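Local coordinates for protein Rho-class glutathione S-transferase (Laternula elliptica, PDB 3QAV) that probably transfers glutathione onto electrophilic compounds as a cytosolic dimer of identical subunits, at residues Y119-E124 / E166-Q171; T125-T130 / H159-H164. All blocks are in the same frame, centred on the assembly; numbering follows the deposited sequence.

Both contacts pair the long helix 148-172 with the chain that runs through helices 112-124 and 126-131, in the all-helical part of the glutathione S-transferase fold. Their centres lie 10 Å apart, on the same side of the chain's centre. Along the sequence the order is 119-124, 125-130, 159-164, 166-171, so contact 2 is nested inside the loop closed by contact 1, and helix 148-172 runs back past the two consecutive helices. Both lie away from the known glutathione-binding residues. Each nevertheless reaches the dimer interface: Glu124 of contact 1 and Glu161 of contact 2 both form salt bridges with Arg75 of the second subunit.

Contact 1: residues Y119-E124 / E166-Q171; sequences YQRMFE and ENYLKQ
Arg121 and Glu124 of helix 112-124 meet Tyr168 of helix 148-172 in a buried helix-helix contact of the all-helical C-terminal part of the glutathione S-transferase fold. The backbones stay well separated, with Arg121 CA and Tyr168 CA 9.2 Å apart, so side chains bridge the gap. The arginine bends at chi2 and again at chi3, which turns its flat end onto the tyrosine. Beyond CB and CG, CD is the first atom to touch, at the rim near Tyr168 CD1; NE then passes over the CD1-CE1 side. Arg121 CZ sits above the middle of the ring, 3.5 Å from the Tyr168 centroid, and the planes differ by 14°: a stacked cation-pi pair. NH2 overlies CD2 and CE2, while Arg121 NH1 lies over the phenol end, 3.2 Å from Tyr168 CZ.

A salt bridge fixes the rotation of this guanidinium. Glu124 OE1 lies in the guanidinium plane and accepts from both NE and NH1; the bond from Arg121 NH1 is 2.7 Å long, nearly straight at 164°, and uses the syn lone pair of OE1. The ion pair thus holds the guanidinium in its orientation over the ring. Ala184 of helix 183-197 also touches Arg121, and Arg75 of the second subunit forms a salt bridge with Glu124 OE2. A water donates to Tyr168 OH and accepts weakly from Arg121 NH1. Glu124, extended beyond CG, reaches the ring edge with its carboxylate turned 79° from the ring plane, and Tyr168 OH donates to Glu124 OE2 in a very short bond of 2.5 Å.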
loop_
_atom_site.group_PDB
_atom_site.type_symbol
_atom_site.label_atom_id
_atom_site.label_comp_id
_atom_site.label_asym_id
_atom_site.label_seq_id
_atom_site.Cartn_x
_atom_site.Cartn_y
_atom_site.Cartn_z
ATOM N N TYR A 119 -11.005 6.682 -0.330
ATOM C CA TYR A 119 -9.559 6.499 -0.473
ATOM C C TYR A 119 -8.969 6.166 0.906
ATOM O O TYR A 119 -8.153 5.264 1.036
ATOM C CB TYR A 119 -8.903 7.782 -1.007
ATOM C CG TYR A 119 -9.058 8.032 -2.503
ATOM C CD1 TYR A 119 -9.477 9.276 -2.981
ATOM C CD2 TYR A 119 -8.720 7.049 -3.440
ATOM C CE1 TYR A 119 -9.556 9.541 -4.353
ATOM C CE2 TYR A 119 -8.789 7.303 -4.823
ATOM C CZ TYR A 119 -9.207 8.549 -5.268
ATOM O OH TYR A 119 -9.269 8.807 -6.620
ATOM N N GLN A 120 -9.386 6.891 1.938
ATOM C CA GLN A 120 -8.873 6.616 3.280
ATOM C C GLN A 120 -9.078 5.145 3.658
ATOM O O GLN A 120 -8.127 4.460 4.051
ATOM C CB GLN A 120 -9.557 7.515 4.323
ATOM C CG GLN A 120 -9.349 7.067 5.776
ATOM C CD GLN A 120 -7.914 7.228 6.280
ATOM O OE1 GLN A 120 -7.494 6.556 7.233
ATOM N NE2 GLN A 120 -7.165 8.132 5.660
ATOM N N ARG A 121 -10.309 4.659 3.538
ATOM C CA ARG A 121 -10.601 3.267 3.887
ATOM C C ARG A 121 -9.817 2.268 3.022
ATOM O O ARG A 121 -9.263 1.307 3.540
ATOM C CB ARG A 121 -12.106 3.007 3.781
ATOM C CG ARG A 121 -12.946 3.801 4.794
ATOM C CD ARG A 121 -12.834 3.229 6.211
ATOM N NE ARG A 121 -11.778 3.831 7.020
ATOM C CZ ARG A 121 -11.950 4.846 7.865
ATOM N NH1 ARG A 121 -10.913 5.317 8.557
ATOM N NH2 ARG A 121 -13.151 5.392 8.025
ATOM N N MET A 122 -9.765 2.506 1.713
ATOM C CA MET A 122 -9.028 1.635 0.797
ATOM C C MET A 122 -7.602 1.338 1.265
ATOM O O MET A 122 -7.232 0.185 1.502
ATOM C CB MET A 122 -8.925 2.278 -0.591
ATOM C CG MET A 122 -10.176 2.252 -1.425
ATOM S SD MET A 122 -10.002 3.383 -2.824
ATOM C CE MET A 122 -8.554 2.715 -3.634
ATOM N N PHE A 123 -6.805 2.395 1.382
ATOM C CA PHE A 123 -5.404 2.277 1.771
ATOM C C PHE A 123 -5.163 1.885 3.224
ATOM O O PHE A 123 -4.126 1.319 3.549
ATOM C CB PHE A 123 -4.686 3.582 1.396
ATOM C CG PHE A 123 -4.802 3.908 -0.083
ATOM C CD1 PHE A 123 -5.499 5.030 -0.520
ATOM C CD2 PHE A 123 -4.278 3.038 -1.038
ATOM C CE1 PHE A 123 -5.679 5.280 -1.884
ATOM C CE2 PHE A 123 -4.453 3.276 -2.400
ATOM C CZ PHE A 123 -5.156 4.399 -2.827
ATOM N N GLU A 124 -6.126 2.160 4.094
ATOM C CA GLU A 124 -5.979 1.781 5.494
ATOM C C GLU A 124 -6.091 0.255 5.641
ATOM O O GLU A 124 -5.591 -0.322 6.615
ATOM C CB GLU A 124 -7.050 2.470 6.344
ATOM C CG GLU A 124 -6.912 2.231 7.846
ATOM C CD GLU A 124 -7.977 2.961 8.641
ATOM O OE1 GLU A 124 -8.662 3.826 8.058
ATOM O OE2 GLU A 124 -8.121 2.683 9.851
ATOM N N GLU A 166 -14.672 -2.525 12.985
ATOM C CA GLU A 166 -15.947 -2.798 13.649
ATOM C C GLU A 166 -16.640 -1.444 13.821
ATOM O O GLU A 166 -17.819 -1.281 13.489
ATOM C CB GLU A 166 -15.698 -3.436 15.020
ATOM C CG GLU A 166 -16.947 -3.745 15.850
ATOM C CD GLU A 166 -17.801 -4.860 15.262
ATOM O OE1 GLU A 166 -17.243 -5.743 14.579
ATOM O OE2 GLU A 166 -19.026 -4.866 15.503
ATOM N N ASN A 167 -15.888 -0.473 14.332
ATOM C CA ASN A 167 -16.398 0.877 14.545
ATOM C C ASN A 167 -16.863 1.522 13.250
ATOM O O ASN A 167 -17.959 2.075 13.185
ATOM C CB ASN A 167 -15.320 1.764 15.171
ATOM C CG ASN A 167 -15.152 1.520 16.654
ATOM O OD1 ASN A 167 -14.239 2.061 17.282
ATOM N ND2 ASN A 167 -16.034 0.709 17.227
ATOM N N TYR A 168 -16.017 1.461 12.226
ATOM C CA TYR A 168 -16.353 2.052 10.929
ATOM C C TYR A 168 -17.698 1.513 10.440
ATOM O O TYR A 168 -18.597 2.280 10.090
ATOM C CB TYR A 168 -15.264 1.724 9.894
ATOM C CG TYR A 168 -13.874 2.221 10.235
ATOM C CD1 TYR A 168 -12.746 1.554 9.763
ATOM C CD2 TYR A 168 -13.681 3.368 11.011
ATOM C CE1 TYR A 168 -11.467 2.007 10.053
ATOM C CE2 TYR A 168 -12.401 3.832 11.307
ATOM C CZ TYR A 168 -11.301 3.149 10.825
ATOM O OH TYR A 168 -10.034 3.599 11.109
ATOM N N LEU A 169 -17.829 0.189 10.420
ATOM C CA LEU A 169 -19.066 -0.439 9.972
ATOM C C LEU A 169 -20.231 -0.056 10.883
ATOM O O LEU A 169 -21.370 0.123 10.426
ATOM C CB LEU A 169 -18.888 -1.959 9.908
ATOM C CG LEU A 169 -18.028 -2.372 8.703
ATOM C CD1 LEU A 169 -17.534 -3.798 8.855
ATOM C CD2 LEU A 169 -18.842 -2.206 7.415
ATOM N N LYS A 170 -19.944 0.085 12.171
ATOM C CA LYS A 170 -20.981 0.471 13.114
ATOM C C LYS A 170 -21.469 1.855 12.699
ATOM O O LYS A 170 -22.672 2.080 12.565
ATOM C CB LYS A 170 -20.425 0.504 14.544
ATOM C CG LYS A 170 -21.494 0.683 15.623
ATOM C CD LYS A 170 -20.913 0.547 17.027
ATOM C CE LYS A 170 -20.394 -0.861 17.283
ATOM N NZ LYS A 170 -19.810 -1.029 18.648
ATOM N N GLN A 171 -20.525 2.767 12.470
ATOM C CA GLN A 171 -20.841 4.139 12.066
ATOM C C GLN A 171 -21.619 4.270 10.758
ATOM O O GLN A 171 -22.533 5.089 10.666
ATOM C CB GLN A 171 -19.568 4.975 11.938
ATOM C CG GLN A 171 -18.813 5.221 13.228
ATOM C CD GLN A 171 -17.637 6.161 13.023
ATOM O OE1 GLN A 171 -16.855 6.409 13.940
ATOM N NE2 GLN A 171 -17.510 6.691 11.810
HETATM O O HOH W 1 -9.484 6.278 10.769
#

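Contact 2: residues T125-T130 / H159-H164; sequences TSNIST and HVELGH
Glu161 of helix 148-172 pushes its carboxylate against Asn127 and Ile128, residues of the short helix 126-131 in the helical C-terminal part of the glutathione S-transferase fold. The helices come close here, with Ile128 CA and Glu161 CA 6.6 Å apart, yet no hydrogen bond joins the two segments.

Van der Waals contact accounts for the touching. With CG anti to the backbone N (chi1 180°) and a bend at chi2 of 60°, the glutamate turns its carboxylate along the neighbouring helix. Glu161 OE1 lies 3.3 Å from Asn127 CB, and Glu161 OE2 is 3.5 Å from that carbon, so both oxygens meet the root of the asparagine rather than its amide. Closer to the backbone, Glu161 CG packs 4.1 Å from Ile128 CA, while Glu161 OE2 is 3.9 Å from Ile128 CG1. The Asn127 and Ile128 side chains each cross the glutamate at about a right angle.

The polar bonds of this buried carboxylate go to residues beyond the two segments. OE2 accepts from Trp165 NE1 and forms a salt bridge with Arg75 of the second subunit, which also touches Asn127, and OE1 is hydrogen-bonded to Asn131 ND2. Together these partners hold the charged group in place and probably stabilise its ionised form. Within helix 126-131, Thr130 OG1 donates to Asn127 O over 3.0 Å, approaching from above the carbonyl plane.

Ile128 also packs on Trp165 of helix 148-172 and on Phe188 and Met191 of helix 183-197, which places helix 126-131 against both of these helices.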
loop_
_atom_site.group_PDB
_atom_site.type_symbol
_atom_site.label_atom_id
_atom_site.label_comp_id
_atom_site.label_asym_id
_atom_site.label_seq_id
_atom_site.Cartn_x
_atom_site.Cartn_y
_atom_site.Cartn_z
ATOM N N THR A 125 -6.730 -0.402 4.670
ATOM C CA THR A 125 -6.894 -1.856 4.734
ATOM C C THR A 125 -5.568 -2.608 4.808
ATOM O O THR A 125 -5.542 -3.781 5.194
ATOM C CB THR A 125 -7.673 -2.422 3.517
ATOM O OG1 THR A 125 -6.898 -2.257 2.323
ATOM C CG2 THR A 125 -9.001 -1.724 3.363
ATOM N N SER A 126 -4.474 -1.943 4.440
ATOM C CA SER A 126 -3.165 -2.588 4.472
ATOM C C SER A 126 -2.772 -2.963 5.901
ATOM O O SER A 126 -2.011 -3.903 6.106
ATOM C CB SER A 126 -2.091 -1.679 3.870
ATOM O OG SER A 126 -1.638 -0.728 4.816
ATOM N N ASN A 127 -3.285 -2.220 6.879
ATOM C CA ASN A 127 -3.007 -2.491 8.293
ATOM C C ASN A 127 -3.564 -3.838 8.732
ATOM O O ASN A 127 -3.125 -4.401 9.730
ATOM C CB ASN A 127 -3.630 -1.421 9.187
ATOM C CG ASN A 127 -2.892 -0.114 9.128
ATOM O OD1 ASN A 127 -1.689 -0.058 9.380
ATOM N ND2 ASN A 127 -3.611 0.959 8.805
ATOM N N ILE A 128 -4.558 -4.335 8.006
ATOM C CA ILE A 128 -5.160 -5.609 8.341
ATOM C C ILE A 128 -4.157 -6.704 8.046
ATOM O O ILE A 128 -3.988 -7.626 8.839
ATOM C CB ILE A 128 -6.452 -5.847 7.536
ATOM C CG1 ILE A 128 -7.480 -4.766 7.895
ATOM C CG2 ILE A 128 -7.000 -7.255 7.818
ATOM C CD1 ILE A 128 -8.760 -4.825 7.069
ATOM N N SER A 129 -3.487 -6.596 6.903
ATOM C CA SER A 129 -2.477 -7.574 6.523
ATOM C C SER A 129 -1.400 -7.631 7.600
ATOM O O SER A 129 -1.060 -8.694 8.101
ATOM C CB SER A 129 -1.815 -7.184 5.197
ATOM O OG SER A 129 -2.739 -7.187 4.128
ATOM N N THR A 130 -0.872 -6.468 7.954
ATOM C CA THR A 130 0.186 -6.387 8.944
ATOM C C THR A 130 -0.213 -6.755 10.369
ATOM O O THR A 130 0.453 -7.565 11.011
ATOM C CB THR A 130 0.799 -4.982 8.961
ATOM O OG1 THR A 130 -0.204 -4.031 9.329
ATOM C CG2 THR A 130 1.342 -4.630 7.586
ATOM N N HIS A 159 -6.814 -7.886 17.527
ATOM C CA HIS A 159 -8.091 -7.452 18.073
ATOM C C HIS A 159 -8.239 -5.940 17.989
ATOM O O HIS A 159 -9.330 -5.431 17.724
ATOM C CB HIS A 159 -8.236 -7.925 19.523
ATOM C CG HIS A 159 -8.524 -9.391 19.653
ATOM N ND1 HIS A 159 -8.507 -10.049 20.862
ATOM C CD2 HIS A 159 -8.867 -10.317 18.727
ATOM C CE1 HIS A 159 -8.828 -11.319 20.678
ATOM N NE2 HIS A 159 -9.052 -11.507 19.390
ATOM N N VAL A 160 -7.143 -5.217 18.206
ATOM C CA VAL A 160 -7.185 -3.760 18.132
ATOM C C VAL A 160 -7.504 -3.314 16.706
ATOM O O VAL A 160 -8.384 -2.481 16.481
ATOM C CB VAL A 160 -5.846 -3.133 18.561
ATOM C CG1 VAL A 160 -5.864 -1.631 18.304
ATOM C CG2 VAL A 160 -5.604 -3.409 20.036
ATOM N N GLU A 161 -6.790 -3.879 15.743
ATOM C CA GLU A 161 -7.012 -3.547 14.342
ATOM C C GLU A 161 -8.472 -3.770 13.944
ATOM O O GLU A 161 -9.115 -2.882 13.379
ATOM C CB GLU A 161 -6.100 -4.397 13.469
ATOM C CG GLU A 161 -6.243 -4.152 11.977
ATOM C CD GLU A 161 -5.932 -2.721 11.563
ATOM O OE1 GLU A 161 -4.949 -2.137 12.073
ATOM O OE2 GLU A 161 -6.667 -2.188 10.706
ATOM N N LEU A 162 -8.995 -4.958 14.239
ATOM C CA LEU A 162 -10.377 -5.286 13.900
ATOM C C LEU A 162 -11.366 -4.322 14.547
ATOM O O LEU A 162 -12.428 -4.048 13.990
ATOM C CB LEU A 162 -10.698 -6.731 14.316
ATOM C CG LEU A 162 -10.493 -7.845 13.280
ATOM C CD1 LEU A 162 -9.248 -7.584 12.451
ATOM C CD2 LEU A 162 -10.400 -9.189 13.991
ATOM N N GLY A 163 -11.009 -3.810 15.723
ATOM C CA GLY A 163 -11.879 -2.878 16.423
ATOM C C GLY A 163 -12.173 -1.652 15.578
ATOM O O GLY A 163 -13.304 -1.170 15.536
ATOM N N HIS A 164 -11.153 -1.158 14.886
ATOM C CA HIS A 164 -11.305 0.014 14.032
ATOM C C HIS A 164 -12.384 -0.209 12.991
ATOM O O HIS A 164 -13.301 0.599 12.847
ATOM C CB HIS A 164 -9.985 0.330 13.337
ATOM C CG HIS A 164 -8.921 0.833 14.260
ATOM N ND1 HIS A 164 -7.651 0.295 14.294
ATOM C CD2 HIS A 164 -8.923 1.848 15.155
ATOM C CE1 HIS A 164 -6.917 0.958 15.169
ATOM N NE2 HIS A 164 -7.665 1.906 15.706
#